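Local coordinates for aspartate semialdehyde dehydrogenase (Francisella tularensis subsp. tularensis, PDB 4WOJ) that acts as an aspartate-semialdehyde dehydrogenase, probably reducing L-aspartyl-4-phosphate to L-aspartate-semialdehyde with NADPH for lysine, methionine and threonine synthesis, at the interface of chains A and B. Residues are numbered along the deposited sequence; one frame, centred on the assembly and turned at random. Chains: chain A/B, Aspartate semialdehyde dehydrogenase.

The interface of chains A and B. Residues chain A 206, 209, 223, 226-228; chain B 272, 319-321.
In this part of the two-fold homodimer interface of the aspartate-semialdehyde dehydrogenase family, formed by the dimerisation domains, A:Asn227 and A:Leu228 run extended past the short helix 320-323 of chain B, just after A:Tyr226, whose backbone takes positive phi (50°), while the end of helix 198-209 of chain A closes the other flank. B:Gln321 reaches in from the start of that short helix, CG anti to its backbone N (chi1 -168°) and the chain extended, so that its amide tip meets A:Ser209. There NE2 donates to the hydroxyl OG of A:Ser209 at 2.7 Å, nearly straight and in the plane of the amide. That hydroxyl passes its own hydrogen back to A:Arg206 O on a carbonyl lone pair, its crowded rotamer (chi1 81°) turning it toward the helix backbone. A:Asn227 lies obliquely across the base of the glutamine, and its OD1 accepts a hydrogen bond from the backbone N of B:Gln321 at 3.1 Å, with the donor above the carbonyl plane. The other branch of the amide, ND2, donates to A:Thr223 O at 2.8 Å, nearly along the C=O axis, which holds the amide's rotation. One water lies 3.1 Å from B:Gln321 OE1 and also meets A:Asn227 ND2 and B:Thr319 OG1; another, 2.8 Å from B:Ser272 OG, also meets A:Asn227 O. Alongside, A:Leu228 CB packs on B:Pro320 CD at 3.9 Å, and its CD1 methyl approaches B:Ser272 OG at 3.5 Å.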
# COMPACT_ATOMS: atom_id res chain seq x y z
N ARG A 206 -4.28 -8.39 -17.19
CA ARG A 206 -3.13 -8.97 -16.52
C ARG A 206 -2.10 -9.46 -17.52
O ARG A 206 -0.93 -9.11 -17.41
CB ARG A 206 -3.55 -10.09 -15.58
CG ARG A 206 -2.36 -10.63 -14.82
CD ARG A 206 -2.80 -11.52 -13.68
NE ARG A 206 -2.91 -12.93 -14.08
CZ ARG A 206 -4.01 -13.65 -14.02
NH1 ARG A 206 -5.16 -13.13 -13.63
NH2 ARG A 206 -3.96 -14.93 -14.35
N SER A 209 -0.58 -6.52 -19.47
CA SER A 209 0.33 -5.71 -18.62
C SER A 209 1.76 -6.22 -18.65
O SER A 209 2.71 -5.44 -18.61
CB SER A 209 -0.18 -5.63 -17.16
OG SER A 209 0.17 -6.78 -16.43
N THR A 223 4.87 -3.13 -15.26
CA THR A 223 3.69 -2.31 -15.28
C THR A 223 3.24 -1.98 -13.83
O THR A 223 3.05 -2.88 -13.01
CB THR A 223 2.56 -3.03 -16.01
OG1 THR A 223 2.95 -3.22 -17.38
CG2 THR A 223 1.34 -2.21 -15.96
N TYR A 226 -2.68 -1.09 -11.97
CA TYR A 226 -3.29 -2.25 -11.32
C TYR A 226 -2.23 -3.12 -10.68
O TYR A 226 -2.34 -4.33 -10.62
CB TYR A 226 -4.11 -3.08 -12.30
CG TYR A 226 -5.21 -2.31 -13.00
CD1 TYR A 226 -6.34 -1.85 -12.32
CD2 TYR A 226 -5.13 -2.04 -14.37
CE1 TYR A 226 -7.34 -1.14 -13.00
CE2 TYR A 226 -6.10 -1.32 -15.04
CZ TYR A 226 -7.21 -0.88 -14.36
OH TYR A 226 -8.16 -0.18 -15.07
N ASN A 227 -1.19 -2.49 -10.18
CA ASN A 227 -0.10 -3.24 -9.61
C ASN A 227 0.53 -2.55 -8.41
O ASN A 227 0.14 -1.47 -8.06
CB ASN A 227 0.92 -3.54 -10.70
CG ASN A 227 1.72 -4.78 -10.40
OD1 ASN A 227 1.31 -5.61 -9.58
ND2 ASN A 227 2.86 -4.93 -11.07
N LEU A 228 1.50 -3.22 -7.79
CA LEU A 228 2.28 -2.72 -6.68
C LEU A 228 3.70 -3.10 -6.96
O LEU A 228 3.93 -4.22 -7.38
CB LEU A 228 1.87 -3.48 -5.38
CG LEU A 228 0.89 -2.84 -4.43
CD1 LEU A 228 -0.39 -2.49 -5.18
CD2 LEU A 228 0.57 -3.76 -3.26
N SER B 272 -5.70 -2.46 -7.04
CA SER B 272 -5.39 -3.77 -7.55
C SER B 272 -6.70 -4.50 -7.79
O SER B 272 -7.72 -4.16 -7.24
CB SER B 272 -4.57 -4.56 -6.53
OG SER B 272 -3.27 -4.04 -6.45
N THR B 319 4.40 -9.54 -6.71
CA THR B 319 3.47 -8.54 -7.14
C THR B 319 2.14 -9.15 -7.53
O THR B 319 2.06 -10.34 -7.83
CB THR B 319 3.99 -7.75 -8.36
OG1 THR B 319 3.82 -8.54 -9.56
CG2 THR B 319 5.43 -7.36 -8.18
N PRO B 320 1.07 -8.33 -7.50
CA PRO B 320 -0.26 -8.74 -7.88
C PRO B 320 -0.32 -9.24 -9.32
O PRO B 320 -1.01 -10.23 -9.62
CB PRO B 320 -1.06 -7.44 -7.75
CG PRO B 320 -0.36 -6.65 -6.70
CD PRO B 320 1.06 -7.08 -6.71
N GLN B 321 0.39 -8.53 -10.19
CA GLN B 321 0.54 -8.93 -11.56
C GLN B 321 1.00 -10.35 -11.61
O GLN B 321 0.45 -11.19 -12.31
CB GLN B 321 1.59 -8.07 -12.26
CG GLN B 321 1.60 -8.25 -13.78
CD GLN B 321 2.87 -7.74 -14.43
OE1 GLN B 321 3.99 -8.09 -14.00
NE2 GLN B 321 2.72 -6.93 -15.46
O HOH W 1 -2.64 -1.31 -6.86
O HOH W 2 5.10 -7.29 -11.19